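Local structure of geranylgeranyl pyrophosphate synthetase (Pyrococcus horikoshii, 1WY0) at residues F52-S57 with A186-I191; E169-I174 with K243-A248. The protein probably makes geranylgeranyl diphosphate by adding isopentenyl diphosphate units head-to-tail to an allylic diphosphate, as other polyprenyl synthetases do. All blocks are in the same frame, centred on the assembly; numbering follows the deposited sequence.

Contact 1: F52-S57 with A186-I191; sequences FVVLTS and AKVGGI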
loop_
_atom_site.group_PDB
_atom_site.type_symbol
_atom_site.label_atom_id
_atom_site.label_comp_id
_atom_site.label_asym_id
_atom_site.label_seq_id
_atom_site.Cartn_x
_atom_site.Cartn_y
_atom_site.Cartn_z
ATOM N N PHE A 52 16.007 11.140 10.477
ATOM C CA PHE A 52 17.230 11.700 11.042
ATOM C C PHE A 52 18.441 10.976 10.472
ATOM O O PHE A 52 19.460 11.590 10.172
ATOM C CB PHE A 52 17.241 11.566 12.571
ATOM C CG PHE A 52 18.445 12.197 13.228
ATOM C CD1 PHE A 52 18.585 13.579 13.279
ATOM C CD2 PHE A 52 19.445 11.406 13.782
ATOM C CE1 PHE A 52 19.700 14.162 13.875
ATOM C CE2 PHE A 52 20.566 11.980 14.382
ATOM C CZ PHE A 52 20.693 13.363 14.428
ATOM N N VAL A 53 18.330 9.664 10.318
ATOM C CA VAL A 53 19.431 8.889 9.781
ATOM C C VAL A 53 19.666 9.284 8.336
ATOM O O VAL A 53 20.802 9.290 7.858
ATOM C CB VAL A 53 19.136 7.385 9.890
ATOM C CG1 VAL A 53 20.186 6.570 9.141
ATOM C CG2 VAL A 53 19.117 6.995 11.352
ATOM N N VAL A 54 18.591 9.636 7.643
ATOM C CA VAL A 54 18.703 10.043 6.254
ATOM C C VAL A 54 19.536 11.325 6.149
ATOM O O VAL A 54 20.625 11.322 5.576
ATOM C CB VAL A 54 17.311 10.303 5.626
ATOM C CG1 VAL A 54 17.473 10.764 4.192
ATOM C CG2 VAL A 54 16.460 9.031 5.678
ATOM N N LEU A 55 19.009 12.413 6.704
ATOM C CA LEU A 55 19.682 13.709 6.670
ATOM C C LEU A 55 21.073 13.660 7.293
ATOM O O LEU A 55 21.996 14.292 6.794
ATOM C CB LEU A 55 18.832 14.769 7.382
ATOM C CG LEU A 55 17.398 14.903 6.862
ATOM C CD1 LEU A 55 16.665 15.994 7.626
ATOM C CD2 LEU A 55 17.420 15.212 5.378
ATOM N N THR A 56 21.224 12.913 8.379
ATOM C CA THR A 56 22.521 12.808 9.034
ATOM C C THR A 56 23.497 12.016 8.175
ATOM O O THR A 56 24.698 12.287 8.188
ATOM C CB THR A 56 22.417 12.128 10.417
ATOM O OG1 THR A 56 21.511 12.865 11.246
ATOM C CG2 THR A 56 23.776 12.094 11.097
ATOM N N SER A 57 22.987 11.042 7.429
ATOM C CA SER A 57 23.836 10.227 6.569
ATOM C C SER A 57 24.330 11.013 5.368
ATOM O O SER A 57 25.439 10.784 4.883
ATOM C CB SER A 57 23.090 8.983 6.091
ATOM O OG SER A 57 23.069 7.990 7.101
ATOM N N ALA A 186 19.912 5.047 5.878
ATOM C CA ALA A 186 21.316 5.433 5.761
ATOM C C ALA A 186 21.789 5.419 4.306
ATOM O O ALA A 186 22.447 6.332 3.821
ATOM C CB ALA A 186 22.153 4.452 6.583
ATOM N N LYS A 187 21.464 4.314 3.614
ATOM C CA LYS A 187 21.919 4.165 2.237
ATOM C C LYS A 187 21.419 5.299 1.336
ATOM O O LYS A 187 22.098 5.756 0.427
ATOM C CB LYS A 187 21.419 2.817 1.718
ATOM C CG LYS A 187 21.692 2.636 0.226
ATOM C CD LYS A 187 21.357 1.223 -0.256
ATOM C CE LYS A 187 22.432 0.648 -1.181
ATOM N NZ LYS A 187 22.871 -0.650 -0.676
ATOM N N VAL A 188 20.164 5.723 1.584
ATOM C CA VAL A 188 19.608 6.804 0.779
ATOM C C VAL A 188 20.222 8.154 1.152
ATOM O O VAL A 188 20.292 9.077 0.349
ATOM C CB VAL A 188 18.094 6.845 0.995
ATOM C CG1 VAL A 188 17.563 8.235 0.647
ATOM C CG2 VAL A 188 17.415 5.816 0.113
ATOM N N GLY A 189 20.655 8.257 2.402
ATOM C CA GLY A 189 21.282 9.481 2.849
ATOM C C GLY A 189 22.560 9.647 2.055
ATOM O O GLY A 189 22.769 10.670 1.406
ATOM N N GLY A 190 23.409 8.626 2.097
ATOM C CA GLY A 190 24.660 8.675 1.365
ATOM C C GLY A 190 24.466 9.059 -0.091
ATOM O O GLY A 190 24.940 10.108 -0.535
ATOM N N ILE A 191 23.757 8.209 -0.831
ATOM C CA ILE A 191 23.509 8.399 -2.256
ATOM C C ILE A 191 23.219 9.863 -2.608
ATOM O O ILE A 191 23.628 10.378 -3.639
ATOM C CB ILE A 191 22.320 7.526 -2.659
ATOM C CG1 ILE A 191 22.711 6.046 -2.629
ATOM C CG2 ILE A 191 21.887 7.868 -4.098
ATOM C CD1 ILE A 191 21.567 5.133 -3.073
#
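Ser57 and Gly189 meet where two helices run side by side, their axes 7.1 Å apart at the closest point and their directions differing by 30°. The close approach is consistent with a glycine at 189, whose CA itself forms the contact surface: Gly189 CA lies 3.4 Å from Val54 O, a CA-H...O contact bent to 124° at the hydrogen, and Ser57 CB sits against the same CA. Ser57 directs its own CB toward the partner, with OG beside the backbone N and anti to the carbonyl carbon (chi1 -79°). Ser57 OG donates to Val53 O at 2.7 Å, tilted from the carbonyl plane and on the opposite face from Ser57 N, which gives that oxygen two donors; the same OG of Ser57 rests 3.4 Å from Ala186 CA. The hydroxyl proton is therefore used within its own helix while its flank packs on the other. One turn back, Val53 turns CG1 onto the start of segment 186-191, 3.6 Å from Ala186 N and 3.9 Å from Ala186 CB. Val54 CG1 touches Val188 CG1 more loosely, at 4.4 Å. No hydrogen bond joins the segments directly, but Thr58 OG1 is within hydrogen-bonding reach of both Val54 O and Gly189 O, which can share its one proton. Such close packing through small residues (Ser57, Ala186, Gly189) lies inside the all-helical polyprenyl synthetase fold. Helix 197-224 packs on Val53 and Ser57, helix 69-90 on Val54, and helix 132-159 on Val188.

Contact 2: E169-I174 with K243-A248; sequences EYMEMI and KTLIVA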
loop_
_atom_site.group_PDB
_atom_site.type_symbol
_atom_site.label_atom_id
_atom_site.label_comp_id
_atom_site.label_asym_id
_atom_site.label_seq_id
_atom_site.Cartn_x
_atom_site.Cartn_y
_atom_site.Cartn_z
ATOM N N GLU A 169 15.444 -18.468 11.413
ATOM C CA GLU A 169 14.143 -18.028 10.938
ATOM C C GLU A 169 13.887 -16.625 11.462
ATOM O O GLU A 169 13.561 -15.718 10.694
ATOM C CB GLU A 169 13.051 -18.983 11.418
ATOM C CG GLU A 169 12.757 -20.101 10.429
ATOM C CD GLU A 169 11.875 -21.197 11.008
ATOM O OE1 GLU A 169 11.966 -21.479 12.223
ATOM O OE2 GLU A 169 11.092 -21.786 10.234
ATOM N N TYR A 170 14.062 -16.446 12.770
ATOM C CA TYR A 170 13.756 -15.123 13.298
ATOM C C TYR A 170 14.669 -14.054 12.698
ATOM O O TYR A 170 14.229 -13.002 12.253
ATOM C CB TYR A 170 13.930 -15.163 14.817
ATOM C CG TYR A 170 14.010 -13.776 15.349
ATOM C CD1 TYR A 170 12.842 -13.078 15.642
ATOM C CD2 TYR A 170 15.248 -13.165 15.549
ATOM C CE1 TYR A 170 12.909 -11.785 16.140
ATOM C CE2 TYR A 170 15.316 -11.868 16.038
ATOM C CZ TYR A 170 14.153 -11.178 16.328
ATOM O OH TYR A 170 14.212 -9.889 16.820
ATOM N N MET A 171 15.975 -14.265 12.573
ATOM C CA MET A 171 16.851 -13.269 11.965
ATOM C C MET A 171 16.527 -12.950 10.507
ATOM O O MET A 171 16.755 -11.835 10.053
ATOM C CB MET A 171 18.317 -13.709 12.069
ATOM C CG MET A 171 18.923 -13.604 13.458
ATOM S SD MET A 171 18.560 -12.064 14.320
ATOM C CE MET A 171 19.624 -10.918 13.413
ATOM N N GLU A 172 16.009 -13.913 9.763
ATOM C CA GLU A 172 15.692 -13.639 8.370
ATOM C C GLU A 172 14.448 -12.743 8.312
ATOM O O GLU A 172 14.307 -11.904 7.427
ATOM C CB GLU A 172 15.450 -14.950 7.618
ATOM C CG GLU A 172 15.060 -14.759 6.170
ATOM C CD GLU A 172 14.725 -16.061 5.472
ATOM O OE1 GLU A 172 14.137 -16.939 6.131
ATOM O OE2 GLU A 172 15.031 -16.199 4.263
ATOM N N MET A 173 13.573 -12.917 9.296
ATOM C CA MET A 173 12.338 -12.160 9.398
ATOM C C MET A 173 12.609 -10.730 9.865
ATOM O O MET A 173 12.205 -9.760 9.207
ATOM C CB MET A 173 11.400 -12.878 10.374
ATOM C CG MET A 173 10.078 -12.164 10.687
ATOM S SD MET A 173 10.214 -10.765 11.833
ATOM C CE MET A 173 10.280 -11.588 13.438
ATOM N N ILE A 174 13.310 -10.596 10.987
ATOM C CA ILE A 174 13.543 -9.254 11.508
ATOM C C ILE A 174 14.378 -8.411 10.541
ATOM O O ILE A 174 14.263 -7.195 10.466
ATOM C CB ILE A 174 14.273 -9.380 12.846
ATOM C CG1 ILE A 174 14.170 -8.069 13.629
ATOM C CG2 ILE A 174 15.765 -9.666 12.601
ATOM C CD1 ILE A 174 12.739 -7.769 14.076
ATOM N N LYS A 243 7.578 -13.995 18.824
ATOM C CA LYS A 243 8.811 -14.652 18.404
ATOM C C LYS A 243 9.960 -13.655 18.360
ATOM O O LYS A 243 10.049 -12.828 17.456
ATOM C CB LYS A 243 8.647 -15.285 17.019
ATOM C CG LYS A 243 8.175 -16.728 17.031
ATOM C CD LYS A 243 6.720 -16.845 17.424
ATOM C CE LYS A 243 6.288 -18.294 17.449
ATOM N NZ LYS A 243 4.835 -18.412 17.692
ATOM N N THR A 244 10.828 -13.728 19.357
ATOM C CA THR A 244 11.984 -12.845 19.441
ATOM C C THR A 244 13.242 -13.705 19.328
ATOM O O THR A 244 13.153 -14.927 19.265
ATOM C CB THR A 244 12.013 -12.118 20.786
ATOM O OG1 THR A 244 12.455 -13.027 21.803
ATOM C CG2 THR A 244 10.618 -11.607 21.145
ATOM N N LEU A 245 14.410 -13.070 19.305
ATOM C CA LEU A 245 15.668 -13.811 19.222
ATOM C C LEU A 245 15.909 -14.581 20.512
ATOM O O LEU A 245 16.568 -15.617 20.507
ATOM C CB LEU A 245 16.839 -12.857 18.980
ATOM C CG LEU A 245 18.224 -13.503 19.037
ATOM C CD1 LEU A 245 18.275 -14.740 18.150
ATOM C CD2 LEU A 245 19.264 -12.482 18.608
ATOM N N ILE A 246 15.377 -14.057 21.614
ATOM C CA ILE A 246 15.514 -14.686 22.920
ATOM C C ILE A 246 14.774 -16.020 22.950
ATOM O O ILE A 246 15.293 -17.033 23.422
ATOM C CB ILE A 246 14.949 -13.768 24.022
ATOM C CG1 ILE A 246 15.668 -12.419 23.980
ATOM C CG2 ILE A 246 15.109 -14.424 25.390
ATOM C CD1 ILE A 246 14.971 -11.314 24.744
ATOM N N VAL A 247 13.550 -16.016 22.438
ATOM C CA VAL A 247 12.729 -17.215 22.401
ATOM C C VAL A 247 13.304 -18.226 21.400
ATOM O O VAL A 247 13.222 -19.437 21.617
ATOM C CB VAL A 247 11.282 -16.841 22.019
ATOM C CG1 VAL A 247 10.480 -18.068 21.726
ATOM C CG2 VAL A 247 10.640 -16.078 23.151
ATOM N N ALA A 248 13.883 -17.737 20.304
ATOM C CA ALA A 248 14.472 -18.634 19.313
ATOM C C ALA A 248 15.687 -19.339 19.926
ATOM O O ALA A 248 15.876 -20.541 19.737
ATOM C CB ALA A 248 14.887 -17.863 18.067
HETATM O O HOH W 1 14.514 -10.398 19.419
#
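Tyr170 lays its ring against the backbone that leads into helix 245-253, with Leu245 as its main partner. Tyr170 points its CB toward residues 243-248, and CG stands anti to the backbone N (chi1 164°). Over one face, Leu245 N lies 3.5 Å above the ring centre, with Thr244 C above the same face, nearer the rim. The Leu245 side chain crosses the tyrosine at about a right angle, its CB 3.5 Å from Tyr170 CE2. Lys243 O approaches obliquely, 3.3 Å from Tyr170 CE1, while the lysine's ammonium end leads away to Lys162 O. At the ring's far end a water lies 2.7 Å from Tyr170 OH and accepts from Leu245 N at 2.7 Å, bridging that N-H to the tyrosine hydroxyl. Thr244 caps the first turn, its OG1 accepting from Val247 N at 3.2 Å with an N-H...O angle of 164°, and weakly from Ile246 N. Tyr170 and Thr244 also touch Asp219 of helix 197-224, and Leu245 reaches Tyr302 and Ile306 of helix 299-315. A tyrosine ring against the backbone at a helix N-terminus, where Thr244 is the N-cap, makes this interhelical packing in the all-helical polyprenyl synthetase fold.

Overall arrangement
From the N terminus, helix 49-57 comes first, and contact 1 joins it to the C-terminal part of helix 167-193, closing a loop of 128 intervening residues, 94 of them helical. Contact 2 begins near the N-terminal end of that same long helix and closes a shorter loop of 68 residues at helix 245-253. Because residues 169-174 precede 186-191, the segments alternate and the two loops cross. The contacts do not touch: their centres are 27 Å apart, on opposite sides of the chain's centre, with nearest atoms about 14 Å apart. Helix 167-193 thus ties the early helix 49-57 to the later helix 245-253, and helix 197-224 borders both contacts.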